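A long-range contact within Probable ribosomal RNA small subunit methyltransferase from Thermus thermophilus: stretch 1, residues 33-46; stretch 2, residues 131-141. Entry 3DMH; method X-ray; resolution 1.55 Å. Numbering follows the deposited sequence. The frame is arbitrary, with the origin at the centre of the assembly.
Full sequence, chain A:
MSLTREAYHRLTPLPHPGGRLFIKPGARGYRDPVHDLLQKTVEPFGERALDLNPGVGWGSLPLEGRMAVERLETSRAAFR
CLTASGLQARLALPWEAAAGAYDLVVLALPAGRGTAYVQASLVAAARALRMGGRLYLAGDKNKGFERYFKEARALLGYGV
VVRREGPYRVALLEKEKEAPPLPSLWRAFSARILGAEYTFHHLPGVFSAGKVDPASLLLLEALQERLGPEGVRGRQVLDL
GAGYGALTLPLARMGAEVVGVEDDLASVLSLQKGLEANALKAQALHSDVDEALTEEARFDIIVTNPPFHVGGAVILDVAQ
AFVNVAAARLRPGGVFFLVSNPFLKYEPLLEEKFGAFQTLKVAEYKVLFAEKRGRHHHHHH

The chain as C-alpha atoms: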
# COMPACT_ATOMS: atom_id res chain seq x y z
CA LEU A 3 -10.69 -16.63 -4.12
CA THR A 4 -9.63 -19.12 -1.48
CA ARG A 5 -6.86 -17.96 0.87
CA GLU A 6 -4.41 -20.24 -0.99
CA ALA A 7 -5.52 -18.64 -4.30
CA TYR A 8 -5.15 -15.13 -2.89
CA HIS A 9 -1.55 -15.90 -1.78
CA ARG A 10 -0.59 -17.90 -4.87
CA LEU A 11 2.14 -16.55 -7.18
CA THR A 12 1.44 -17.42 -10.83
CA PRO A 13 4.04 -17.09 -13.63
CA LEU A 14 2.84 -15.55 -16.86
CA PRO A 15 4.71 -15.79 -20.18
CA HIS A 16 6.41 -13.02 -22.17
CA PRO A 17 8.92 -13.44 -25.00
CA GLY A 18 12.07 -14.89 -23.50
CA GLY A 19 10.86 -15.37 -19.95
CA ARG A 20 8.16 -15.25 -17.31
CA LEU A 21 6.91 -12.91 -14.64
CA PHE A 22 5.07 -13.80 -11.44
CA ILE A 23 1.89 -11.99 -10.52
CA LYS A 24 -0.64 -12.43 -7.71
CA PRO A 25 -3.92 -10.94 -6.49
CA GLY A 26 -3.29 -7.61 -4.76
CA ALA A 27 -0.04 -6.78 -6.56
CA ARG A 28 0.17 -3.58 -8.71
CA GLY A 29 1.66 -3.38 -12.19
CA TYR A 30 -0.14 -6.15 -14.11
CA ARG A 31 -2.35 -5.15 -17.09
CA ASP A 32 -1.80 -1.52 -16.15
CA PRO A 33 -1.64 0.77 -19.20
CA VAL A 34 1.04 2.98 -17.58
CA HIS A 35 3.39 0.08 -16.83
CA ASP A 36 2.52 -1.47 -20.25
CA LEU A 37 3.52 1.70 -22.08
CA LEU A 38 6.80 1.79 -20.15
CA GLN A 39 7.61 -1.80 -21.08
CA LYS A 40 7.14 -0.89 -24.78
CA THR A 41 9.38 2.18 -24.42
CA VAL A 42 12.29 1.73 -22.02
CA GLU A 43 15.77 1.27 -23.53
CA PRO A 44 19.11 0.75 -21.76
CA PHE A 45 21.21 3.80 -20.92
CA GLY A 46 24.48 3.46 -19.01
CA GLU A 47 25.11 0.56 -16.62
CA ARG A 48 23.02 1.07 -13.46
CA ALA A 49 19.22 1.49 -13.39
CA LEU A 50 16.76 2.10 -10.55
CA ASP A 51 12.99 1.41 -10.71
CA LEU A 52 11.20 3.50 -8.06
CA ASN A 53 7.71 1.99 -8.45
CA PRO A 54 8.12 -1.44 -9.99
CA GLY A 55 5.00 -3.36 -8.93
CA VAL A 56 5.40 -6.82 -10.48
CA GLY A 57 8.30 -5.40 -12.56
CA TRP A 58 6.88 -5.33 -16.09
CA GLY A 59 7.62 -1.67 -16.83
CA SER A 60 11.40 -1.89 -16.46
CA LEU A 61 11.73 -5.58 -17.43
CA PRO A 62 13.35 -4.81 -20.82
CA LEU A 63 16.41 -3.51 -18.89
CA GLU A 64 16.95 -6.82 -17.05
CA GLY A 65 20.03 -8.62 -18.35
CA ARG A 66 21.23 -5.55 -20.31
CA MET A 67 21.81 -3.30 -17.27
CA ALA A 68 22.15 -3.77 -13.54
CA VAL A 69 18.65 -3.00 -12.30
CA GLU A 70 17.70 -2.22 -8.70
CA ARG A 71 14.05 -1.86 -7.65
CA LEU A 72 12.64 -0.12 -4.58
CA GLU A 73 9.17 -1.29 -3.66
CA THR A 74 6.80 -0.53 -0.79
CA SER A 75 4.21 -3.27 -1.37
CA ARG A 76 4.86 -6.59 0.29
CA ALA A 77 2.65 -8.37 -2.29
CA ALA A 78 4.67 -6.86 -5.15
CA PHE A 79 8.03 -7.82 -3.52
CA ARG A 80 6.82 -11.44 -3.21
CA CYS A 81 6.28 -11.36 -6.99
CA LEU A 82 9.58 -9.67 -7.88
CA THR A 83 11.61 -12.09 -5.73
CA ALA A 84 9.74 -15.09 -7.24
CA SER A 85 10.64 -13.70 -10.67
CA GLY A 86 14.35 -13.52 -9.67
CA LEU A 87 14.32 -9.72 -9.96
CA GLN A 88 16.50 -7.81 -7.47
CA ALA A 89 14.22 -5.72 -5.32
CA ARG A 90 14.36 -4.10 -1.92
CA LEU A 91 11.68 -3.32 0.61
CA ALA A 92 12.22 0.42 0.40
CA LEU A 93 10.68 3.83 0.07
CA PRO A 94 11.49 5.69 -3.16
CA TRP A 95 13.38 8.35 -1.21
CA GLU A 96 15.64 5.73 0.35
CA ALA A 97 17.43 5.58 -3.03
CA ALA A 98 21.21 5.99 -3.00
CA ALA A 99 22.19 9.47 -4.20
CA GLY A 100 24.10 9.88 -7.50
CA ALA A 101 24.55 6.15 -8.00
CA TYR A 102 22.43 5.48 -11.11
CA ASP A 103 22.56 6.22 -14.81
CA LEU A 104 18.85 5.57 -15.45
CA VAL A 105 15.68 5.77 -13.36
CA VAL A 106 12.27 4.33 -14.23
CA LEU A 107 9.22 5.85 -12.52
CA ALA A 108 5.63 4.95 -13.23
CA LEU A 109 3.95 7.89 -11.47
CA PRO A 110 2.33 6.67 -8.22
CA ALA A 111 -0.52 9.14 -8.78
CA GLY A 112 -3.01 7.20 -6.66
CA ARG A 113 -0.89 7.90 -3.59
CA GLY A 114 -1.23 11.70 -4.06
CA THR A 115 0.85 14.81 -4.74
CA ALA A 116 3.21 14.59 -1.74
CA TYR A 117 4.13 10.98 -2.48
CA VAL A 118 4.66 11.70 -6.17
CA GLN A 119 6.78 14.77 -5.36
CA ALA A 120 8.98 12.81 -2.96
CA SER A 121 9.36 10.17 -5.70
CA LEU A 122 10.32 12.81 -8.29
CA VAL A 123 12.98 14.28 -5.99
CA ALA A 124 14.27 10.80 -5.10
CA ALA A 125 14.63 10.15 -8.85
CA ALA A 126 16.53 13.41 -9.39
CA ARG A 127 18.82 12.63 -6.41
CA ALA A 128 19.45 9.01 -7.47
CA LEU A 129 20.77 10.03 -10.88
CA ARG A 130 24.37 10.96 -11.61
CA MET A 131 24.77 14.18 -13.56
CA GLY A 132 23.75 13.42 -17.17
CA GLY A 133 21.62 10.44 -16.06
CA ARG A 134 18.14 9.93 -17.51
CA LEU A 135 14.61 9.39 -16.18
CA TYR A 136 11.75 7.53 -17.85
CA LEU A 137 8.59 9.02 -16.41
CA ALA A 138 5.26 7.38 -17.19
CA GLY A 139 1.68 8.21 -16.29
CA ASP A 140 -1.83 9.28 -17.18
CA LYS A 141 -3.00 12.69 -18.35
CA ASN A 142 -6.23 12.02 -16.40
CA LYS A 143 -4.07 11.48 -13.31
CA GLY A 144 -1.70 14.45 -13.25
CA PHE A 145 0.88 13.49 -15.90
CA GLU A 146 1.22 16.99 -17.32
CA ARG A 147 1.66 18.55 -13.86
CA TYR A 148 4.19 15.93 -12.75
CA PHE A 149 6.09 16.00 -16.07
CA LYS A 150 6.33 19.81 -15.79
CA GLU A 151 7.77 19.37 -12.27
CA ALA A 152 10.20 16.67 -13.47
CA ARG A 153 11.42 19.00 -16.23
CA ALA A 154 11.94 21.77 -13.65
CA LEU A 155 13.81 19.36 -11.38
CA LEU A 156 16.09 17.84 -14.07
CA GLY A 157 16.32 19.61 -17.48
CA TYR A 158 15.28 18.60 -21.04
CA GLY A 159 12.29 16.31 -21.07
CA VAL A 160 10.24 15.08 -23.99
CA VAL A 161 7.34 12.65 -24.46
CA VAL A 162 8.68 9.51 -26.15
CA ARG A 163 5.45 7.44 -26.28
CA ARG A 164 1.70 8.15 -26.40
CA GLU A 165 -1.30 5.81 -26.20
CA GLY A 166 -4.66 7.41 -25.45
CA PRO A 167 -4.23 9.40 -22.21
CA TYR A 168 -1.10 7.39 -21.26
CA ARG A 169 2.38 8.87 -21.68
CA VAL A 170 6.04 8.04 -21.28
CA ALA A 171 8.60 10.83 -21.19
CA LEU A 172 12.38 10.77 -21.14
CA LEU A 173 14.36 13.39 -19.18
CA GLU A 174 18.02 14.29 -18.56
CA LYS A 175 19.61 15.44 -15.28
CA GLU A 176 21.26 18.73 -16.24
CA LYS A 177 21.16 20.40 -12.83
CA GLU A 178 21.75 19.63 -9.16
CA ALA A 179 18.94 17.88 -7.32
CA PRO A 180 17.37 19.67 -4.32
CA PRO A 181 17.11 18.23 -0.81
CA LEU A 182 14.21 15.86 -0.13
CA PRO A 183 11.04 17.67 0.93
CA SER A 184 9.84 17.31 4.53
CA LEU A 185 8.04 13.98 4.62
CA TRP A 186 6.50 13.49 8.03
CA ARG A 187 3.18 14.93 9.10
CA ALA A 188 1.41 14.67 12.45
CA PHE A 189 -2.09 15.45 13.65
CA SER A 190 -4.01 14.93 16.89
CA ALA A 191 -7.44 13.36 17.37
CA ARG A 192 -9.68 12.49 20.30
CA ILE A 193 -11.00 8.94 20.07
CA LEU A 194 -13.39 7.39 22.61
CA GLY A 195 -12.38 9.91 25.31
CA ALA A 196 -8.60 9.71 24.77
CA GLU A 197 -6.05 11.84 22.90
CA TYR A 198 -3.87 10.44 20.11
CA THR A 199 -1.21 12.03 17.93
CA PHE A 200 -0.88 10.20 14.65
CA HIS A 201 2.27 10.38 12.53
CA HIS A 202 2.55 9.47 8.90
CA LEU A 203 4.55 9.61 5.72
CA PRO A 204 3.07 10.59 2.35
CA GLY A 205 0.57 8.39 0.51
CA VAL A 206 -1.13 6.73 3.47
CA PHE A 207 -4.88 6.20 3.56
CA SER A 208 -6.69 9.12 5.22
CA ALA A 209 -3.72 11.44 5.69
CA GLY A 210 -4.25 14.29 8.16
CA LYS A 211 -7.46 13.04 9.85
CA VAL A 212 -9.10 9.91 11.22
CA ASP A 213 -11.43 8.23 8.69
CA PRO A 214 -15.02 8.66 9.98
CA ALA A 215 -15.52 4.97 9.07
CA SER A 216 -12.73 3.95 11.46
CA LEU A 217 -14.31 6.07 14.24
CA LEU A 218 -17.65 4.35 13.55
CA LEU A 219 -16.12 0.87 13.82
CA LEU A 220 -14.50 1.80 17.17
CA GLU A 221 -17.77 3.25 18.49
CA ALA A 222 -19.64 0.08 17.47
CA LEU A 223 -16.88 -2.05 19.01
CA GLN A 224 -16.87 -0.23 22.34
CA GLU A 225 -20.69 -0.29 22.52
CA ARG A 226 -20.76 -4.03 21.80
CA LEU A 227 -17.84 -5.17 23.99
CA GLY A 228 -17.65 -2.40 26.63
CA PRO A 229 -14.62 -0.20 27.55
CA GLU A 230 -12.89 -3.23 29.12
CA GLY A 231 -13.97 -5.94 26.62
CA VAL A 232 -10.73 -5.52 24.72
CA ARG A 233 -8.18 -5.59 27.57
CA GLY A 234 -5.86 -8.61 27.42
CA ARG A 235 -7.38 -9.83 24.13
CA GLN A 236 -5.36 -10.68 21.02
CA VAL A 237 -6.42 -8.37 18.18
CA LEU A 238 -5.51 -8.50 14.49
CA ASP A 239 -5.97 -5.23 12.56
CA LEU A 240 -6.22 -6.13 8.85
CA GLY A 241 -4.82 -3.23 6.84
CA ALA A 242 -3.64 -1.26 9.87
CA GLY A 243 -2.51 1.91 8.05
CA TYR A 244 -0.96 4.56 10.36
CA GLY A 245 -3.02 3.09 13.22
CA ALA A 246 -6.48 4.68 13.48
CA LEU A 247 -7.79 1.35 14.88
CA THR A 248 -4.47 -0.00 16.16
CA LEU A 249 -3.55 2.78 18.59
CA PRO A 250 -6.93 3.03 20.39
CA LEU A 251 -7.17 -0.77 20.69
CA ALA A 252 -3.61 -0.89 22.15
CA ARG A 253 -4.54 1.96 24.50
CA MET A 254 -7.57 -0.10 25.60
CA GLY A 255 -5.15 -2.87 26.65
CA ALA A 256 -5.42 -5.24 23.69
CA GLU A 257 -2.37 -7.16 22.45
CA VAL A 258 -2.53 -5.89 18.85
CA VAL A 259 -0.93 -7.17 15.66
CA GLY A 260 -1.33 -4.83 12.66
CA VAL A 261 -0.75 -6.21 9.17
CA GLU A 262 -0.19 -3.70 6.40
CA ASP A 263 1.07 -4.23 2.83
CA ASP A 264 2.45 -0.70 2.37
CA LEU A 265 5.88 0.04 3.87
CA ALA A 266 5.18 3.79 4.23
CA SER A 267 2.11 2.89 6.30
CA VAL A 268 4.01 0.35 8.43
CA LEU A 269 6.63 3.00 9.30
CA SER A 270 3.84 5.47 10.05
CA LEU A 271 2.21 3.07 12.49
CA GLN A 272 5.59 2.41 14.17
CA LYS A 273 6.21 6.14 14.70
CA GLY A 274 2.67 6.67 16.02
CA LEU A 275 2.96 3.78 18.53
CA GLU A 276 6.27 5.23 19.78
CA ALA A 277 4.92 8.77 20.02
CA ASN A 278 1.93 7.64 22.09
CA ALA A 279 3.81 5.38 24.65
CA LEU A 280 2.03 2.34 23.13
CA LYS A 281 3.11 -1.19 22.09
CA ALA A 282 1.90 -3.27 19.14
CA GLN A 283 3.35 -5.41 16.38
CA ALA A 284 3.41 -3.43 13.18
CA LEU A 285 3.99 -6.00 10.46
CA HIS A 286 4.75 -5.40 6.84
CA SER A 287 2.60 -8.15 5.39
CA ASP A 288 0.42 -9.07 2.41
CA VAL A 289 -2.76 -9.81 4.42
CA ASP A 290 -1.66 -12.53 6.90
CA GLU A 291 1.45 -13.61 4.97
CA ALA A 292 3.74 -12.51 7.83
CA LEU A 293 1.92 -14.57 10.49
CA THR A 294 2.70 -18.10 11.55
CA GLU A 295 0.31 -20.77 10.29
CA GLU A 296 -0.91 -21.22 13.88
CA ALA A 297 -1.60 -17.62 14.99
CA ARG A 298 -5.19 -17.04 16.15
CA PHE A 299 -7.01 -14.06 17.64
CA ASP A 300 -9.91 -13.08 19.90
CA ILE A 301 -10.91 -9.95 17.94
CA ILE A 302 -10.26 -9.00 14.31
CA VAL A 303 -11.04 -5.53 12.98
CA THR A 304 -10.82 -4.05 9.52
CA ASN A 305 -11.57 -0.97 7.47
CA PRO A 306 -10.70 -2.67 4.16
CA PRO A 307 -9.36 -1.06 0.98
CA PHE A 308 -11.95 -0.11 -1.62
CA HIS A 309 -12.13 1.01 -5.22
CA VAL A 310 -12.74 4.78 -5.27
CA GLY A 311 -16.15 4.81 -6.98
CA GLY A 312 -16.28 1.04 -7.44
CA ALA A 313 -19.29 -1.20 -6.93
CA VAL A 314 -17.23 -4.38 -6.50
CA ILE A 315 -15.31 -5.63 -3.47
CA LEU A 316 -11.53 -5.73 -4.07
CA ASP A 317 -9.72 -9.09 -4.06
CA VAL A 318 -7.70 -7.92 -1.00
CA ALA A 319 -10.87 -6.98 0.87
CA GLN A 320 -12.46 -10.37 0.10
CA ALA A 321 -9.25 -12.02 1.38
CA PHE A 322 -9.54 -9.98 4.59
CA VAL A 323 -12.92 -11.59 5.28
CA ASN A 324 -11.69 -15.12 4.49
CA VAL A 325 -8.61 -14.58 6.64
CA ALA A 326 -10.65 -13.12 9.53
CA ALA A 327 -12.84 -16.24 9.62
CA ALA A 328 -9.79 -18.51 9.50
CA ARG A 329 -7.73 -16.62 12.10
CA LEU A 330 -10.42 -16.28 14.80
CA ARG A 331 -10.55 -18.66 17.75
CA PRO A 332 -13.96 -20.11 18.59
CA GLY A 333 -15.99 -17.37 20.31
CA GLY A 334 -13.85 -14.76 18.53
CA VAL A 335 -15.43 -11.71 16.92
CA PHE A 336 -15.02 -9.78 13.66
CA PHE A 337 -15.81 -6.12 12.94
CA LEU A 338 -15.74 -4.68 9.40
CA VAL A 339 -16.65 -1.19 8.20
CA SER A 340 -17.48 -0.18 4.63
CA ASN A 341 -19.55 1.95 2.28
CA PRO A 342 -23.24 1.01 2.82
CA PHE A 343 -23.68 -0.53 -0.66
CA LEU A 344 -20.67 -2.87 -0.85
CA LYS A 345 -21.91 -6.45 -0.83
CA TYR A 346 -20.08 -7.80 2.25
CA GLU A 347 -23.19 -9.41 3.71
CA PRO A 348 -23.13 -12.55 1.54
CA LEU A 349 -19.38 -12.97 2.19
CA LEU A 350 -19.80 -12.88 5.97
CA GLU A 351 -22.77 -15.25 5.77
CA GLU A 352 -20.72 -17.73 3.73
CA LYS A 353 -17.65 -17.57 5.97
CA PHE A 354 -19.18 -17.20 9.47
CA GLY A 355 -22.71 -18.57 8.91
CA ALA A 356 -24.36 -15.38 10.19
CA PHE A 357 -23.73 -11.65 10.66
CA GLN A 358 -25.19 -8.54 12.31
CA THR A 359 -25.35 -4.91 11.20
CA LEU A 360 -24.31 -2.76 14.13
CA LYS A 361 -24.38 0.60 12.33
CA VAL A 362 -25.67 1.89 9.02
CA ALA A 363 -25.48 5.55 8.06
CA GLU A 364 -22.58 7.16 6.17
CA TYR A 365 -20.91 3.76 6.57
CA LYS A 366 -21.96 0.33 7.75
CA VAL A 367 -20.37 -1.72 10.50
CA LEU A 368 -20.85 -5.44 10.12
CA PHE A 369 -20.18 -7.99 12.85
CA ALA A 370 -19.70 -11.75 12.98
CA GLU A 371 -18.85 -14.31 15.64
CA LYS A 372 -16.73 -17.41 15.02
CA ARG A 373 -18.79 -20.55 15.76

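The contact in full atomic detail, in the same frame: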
# COMPACT_ATOMS: atom_id res chain seq x y z
N PRO A 33 -2.13 0.07 -17.99
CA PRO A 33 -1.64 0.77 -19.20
C PRO A 33 -0.38 1.63 -19.01
O PRO A 33 0.39 1.79 -19.97
CB PRO A 33 -2.84 1.63 -19.64
CG PRO A 33 -4.04 0.95 -19.01
CD PRO A 33 -3.54 0.40 -17.70
N VAL A 34 -0.16 2.16 -17.81
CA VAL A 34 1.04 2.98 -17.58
C VAL A 34 2.28 2.08 -17.60
O VAL A 34 3.24 2.34 -18.32
CB VAL A 34 0.95 3.81 -16.27
CG1 VAL A 34 2.26 4.52 -15.96
CG2 VAL A 34 -0.21 4.80 -16.34
N HIS A 35 2.26 1.01 -16.80
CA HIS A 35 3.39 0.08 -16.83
C HIS A 35 3.56 -0.57 -18.21
O HIS A 35 4.69 -0.80 -18.66
CB HIS A 35 3.27 -0.99 -15.72
CG HIS A 35 3.26 -0.44 -14.32
ND1 HIS A 35 4.36 -0.50 -13.49
CD2 HIS A 35 2.28 0.14 -13.59
CE1 HIS A 35 4.07 0.03 -12.32
NE2 HIS A 35 2.81 0.42 -12.35
N ASP A 36 2.45 -0.86 -18.91
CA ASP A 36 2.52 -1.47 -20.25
C ASP A 36 3.20 -0.54 -21.25
O ASP A 36 3.98 -0.98 -22.08
CB ASP A 36 1.13 -1.84 -20.78
CG ASP A 36 0.57 -3.10 -20.13
OD1 ASP A 36 1.35 -3.77 -19.41
OD2 ASP A 36 -0.63 -3.39 -20.31
N LEU A 37 2.92 0.75 -21.15
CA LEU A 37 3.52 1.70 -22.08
C LEU A 37 5.01 1.84 -21.78
O LEU A 37 5.83 1.92 -22.70
CB LEU A 37 2.81 3.05 -22.04
CG LEU A 37 3.05 3.97 -23.24
CD1 LEU A 37 2.56 3.33 -24.53
CD2 LEU A 37 2.35 5.28 -22.99
N LEU A 38 5.37 1.85 -20.50
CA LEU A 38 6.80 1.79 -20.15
C LEU A 38 7.52 0.60 -20.76
O LEU A 38 8.62 0.74 -21.31
CB LEU A 38 6.98 1.72 -18.64
CG LEU A 38 7.06 3.01 -17.86
CD1 LEU A 38 7.11 2.64 -16.38
CD2 LEU A 38 8.31 3.84 -18.26
N GLN A 39 6.93 -0.59 -20.64
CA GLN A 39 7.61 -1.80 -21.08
C GLN A 39 7.87 -1.74 -22.60
O GLN A 39 8.88 -2.25 -23.08
CB GLN A 39 6.80 -3.05 -20.70
CG GLN A 39 7.49 -4.39 -21.00
CD GLN A 39 7.34 -4.86 -22.46
OE1 GLN A 39 8.14 -5.66 -22.94
NE2 GLN A 39 6.33 -4.36 -23.16
N LYS A 40 6.96 -1.10 -23.33
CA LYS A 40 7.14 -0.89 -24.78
C LYS A 40 8.16 0.17 -25.15
O LYS A 40 8.54 0.27 -26.32
CB LYS A 40 5.80 -0.55 -25.45
CG LYS A 40 4.81 -1.68 -25.42
CD LYS A 40 3.50 -1.25 -25.99
CE LYS A 40 2.57 -2.44 -26.12
NZ LYS A 40 1.45 -2.13 -27.06
N THR A 41 8.61 0.95 -24.17
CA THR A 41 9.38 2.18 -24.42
C THR A 41 10.81 2.14 -23.88
O THR A 41 11.75 2.63 -24.55
CB THR A 41 8.64 3.42 -23.85
OG1 THR A 41 7.31 3.46 -24.37
CG2 THR A 41 9.35 4.73 -24.23
N VAL A 42 10.99 1.59 -22.68
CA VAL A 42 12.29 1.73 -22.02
C VAL A 42 13.44 1.04 -22.78
O VAL A 42 13.29 -0.10 -23.25
CB VAL A 42 12.27 1.21 -20.57
CG1 VAL A 42 11.30 2.03 -19.75
CG2 VAL A 42 11.87 -0.24 -20.55
N GLU A 43 14.56 1.76 -22.88
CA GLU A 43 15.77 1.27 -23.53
C GLU A 43 16.94 1.47 -22.57
O GLU A 43 16.95 2.43 -21.80
CB GLU A 43 16.07 2.10 -24.79
CG GLU A 43 14.89 2.29 -25.73
CD GLU A 43 14.86 1.26 -26.83
OE1 GLU A 43 15.91 0.64 -27.10
OE2 GLU A 43 13.78 1.08 -27.45
N PRO A 44 17.94 0.57 -22.61
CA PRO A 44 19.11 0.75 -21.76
C PRO A 44 19.84 2.08 -21.98
O PRO A 44 19.92 2.59 -23.12
CB PRO A 44 20.03 -0.41 -22.14
CG PRO A 44 19.11 -1.45 -22.65
CD PRO A 44 18.01 -0.70 -23.37
N PHE A 45 20.35 2.63 -20.88
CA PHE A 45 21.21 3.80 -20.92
C PHE A 45 22.19 3.68 -19.77
O PHE A 45 21.78 3.64 -18.62
CB PHE A 45 20.38 5.08 -20.76
CG PHE A 45 21.21 6.33 -20.74
CD1 PHE A 45 21.68 6.87 -21.93
CD2 PHE A 45 21.55 6.95 -19.54
CE1 PHE A 45 22.46 8.01 -21.94
CE2 PHE A 45 22.33 8.10 -19.54
CZ PHE A 45 22.78 8.64 -20.73
N GLY A 46 23.48 3.62 -20.06
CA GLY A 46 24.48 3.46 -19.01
C GLY A 46 24.43 2.05 -18.44
O GLY A 46 23.98 1.13 -19.10
N MET A 131 24.93 13.13 -12.57
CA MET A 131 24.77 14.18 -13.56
C MET A 131 24.79 13.57 -14.96
O MET A 131 25.65 12.73 -15.25
CB MET A 131 25.90 15.20 -13.42
CG MET A 131 25.68 16.51 -14.18
SD MET A 131 24.17 17.40 -13.74
CE MET A 131 24.34 17.63 -11.98
N GLY A 132 23.85 13.97 -15.81
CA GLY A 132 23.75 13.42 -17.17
C GLY A 132 22.94 12.13 -17.27
O GLY A 132 22.74 11.61 -18.36
N GLY A 133 22.51 11.61 -16.12
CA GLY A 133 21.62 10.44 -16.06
C GLY A 133 20.26 10.75 -16.64
O GLY A 133 19.93 11.91 -16.85
N ARG A 134 19.45 9.72 -16.88
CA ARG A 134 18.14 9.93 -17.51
C ARG A 134 16.99 9.29 -16.72
O ARG A 134 17.19 8.33 -15.99
CB ARG A 134 18.14 9.38 -18.94
CG ARG A 134 19.07 10.17 -19.86
CD ARG A 134 19.12 9.56 -21.24
NE ARG A 134 20.02 10.31 -22.09
CZ ARG A 134 20.22 10.05 -23.38
NH1 ARG A 134 19.59 9.04 -23.97
NH2 ARG A 134 21.06 10.80 -24.08
N LEU A 135 15.80 9.85 -16.89
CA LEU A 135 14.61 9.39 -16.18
C LEU A 135 13.50 9.09 -17.19
O LEU A 135 13.13 9.95 -17.99
CB LEU A 135 14.12 10.45 -15.19
CG LEU A 135 12.73 10.27 -14.58
CD1 LEU A 135 12.63 9.01 -13.70
CD2 LEU A 135 12.31 11.50 -13.76
N TYR A 136 12.99 7.86 -17.15
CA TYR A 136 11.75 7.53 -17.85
C TYR A 136 10.62 7.76 -16.89
O TYR A 136 10.61 7.17 -15.80
CB TYR A 136 11.72 6.05 -18.27
CG TYR A 136 12.46 5.76 -19.54
CD1 TYR A 136 11.90 6.07 -20.79
CD2 TYR A 136 13.71 5.16 -19.51
CE1 TYR A 136 12.59 5.79 -21.97
CE2 TYR A 136 14.41 4.87 -20.68
CZ TYR A 136 13.85 5.19 -21.90
OH TYR A 136 14.55 4.89 -23.05
N LEU A 137 9.71 8.65 -17.26
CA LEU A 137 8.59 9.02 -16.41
C LEU A 137 7.30 8.66 -17.12
O LEU A 137 7.03 9.14 -18.21
CB LEU A 137 8.63 10.53 -16.12
CG LEU A 137 7.62 11.03 -15.08
CD1 LEU A 137 8.03 10.61 -13.68
CD2 LEU A 137 7.50 12.55 -15.21
N ALA A 138 6.48 7.80 -16.51
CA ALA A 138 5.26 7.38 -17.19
C ALA A 138 4.02 7.69 -16.36
O ALA A 138 4.05 7.68 -15.13
CB ALA A 138 5.29 5.88 -17.51
N GLY A 139 2.91 7.97 -17.03
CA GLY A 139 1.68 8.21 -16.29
C GLY A 139 0.48 8.44 -17.18
O GLY A 139 0.45 7.98 -18.33
N ASP A 140 -0.48 9.17 -16.63
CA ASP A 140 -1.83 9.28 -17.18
C ASP A 140 -2.22 10.75 -17.16
O ASP A 140 -2.18 11.40 -16.12
CB ASP A 140 -2.75 8.45 -16.26
CG ASP A 140 -4.19 8.34 -16.76
OD1 ASP A 140 -4.62 9.11 -17.64
OD2 ASP A 140 -4.90 7.46 -16.22
N LYS A 141 -2.58 11.30 -18.32
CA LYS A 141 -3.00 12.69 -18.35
C LYS A 141 -4.25 12.96 -17.51
O LYS A 141 -4.45 14.09 -17.07
CB LYS A 141 -3.19 13.16 -19.79
CG LYS A 141 -1.89 13.53 -20.49
CD LYS A 141 -2.12 13.74 -21.98
CE LYS A 141 -2.91 15.01 -22.28
NZ LYS A 141 -2.06 16.23 -22.21

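A helix beginning at Pro-33 lies across a strand that runs to Asp-140. Their axes approach to 7.5 Å with 146° between N-to-C directions, so the two run roughly antiparallel, and residues early in stretch 1 meet residues late in stretch 2. The register confirms this: Val-34 CA lies 5.4 Å from Gly-139 CA, whereas Phe-45 CA has Arg-134 CA as its counterpart at 7.7 Å. Together the stretches bury 558 Å².

The strand offers Arg-134, Tyr-136 and Ala-138, whose CA-to-CB bonds all point toward stretch 1, as the alternation of an extended chain predicts; that of Leu-137 points away. At the helical end the small side chain of Ala-138 permits close approach. Val-34, with chi1 at 173° (t), sets CG1 3.7 Å from Ala-138 CB and 3.7 Å from Gly-139 N. Gly-139 contributes backbone alone. One turn later, the CA-to-CB bond of Leu-38 points sideways to the strand, but its mt conformation (chi1 -88°, chi2 175°) brings its end nearer: Leu-38 CG is 3.4 Å from Ala-138 CB, and Leu-38 CD2 is 4.1 Å from Tyr-136 CB, both apolar side-chain contacts.

Tyr-136 has the largest area covered in the contact, 112 Å². Its chi1 of -83° (m) and chi2 of -77° lay the ring against Val-42, whose m rotamer (chi1 -62°) places CG1 4.0 Å from the Tyr-136 ring centroid, only 16° off the normal, a CH-pi contact over the face. The same ring placement carries the phenol oxygen to the backbone beyond the helix, where Glu-43 N donates a hydrogen bond to Tyr-136 OH at 3.1 Å, with an N-H...O angle of 143°. It is the only hydrogen bond between the stretches. Nearby, Thr-41 adopts chi1 -54° (m), and its OG1 donates to Leu-37 O at 2.7 Å, satisfying the hydroxyl within its own stretch; its methyl CG2 remains 4.1 Å from Tyr-136 CE1.

The CA-to-CB bond of Phe-45 points toward the strand, and chi1 178° (t) with chi2 79° sets one ring face against Arg-134. Arg-134 is m at chi1 (-66°), then t at chi2 and chi3 (176° and -180°), with chi4 at -177°, a stretched chain that passes over that face. Arg-134 CD stands 3.6 Å from the Phe-45 centroid and 4° off the normal, a CH-pi contact, while Arg-134 NE comes within 3.4 Å of Phe-45 CE1. The latter atom lies over a face of the guanidinium, so two flat groups meet without a hydrogen bond between them.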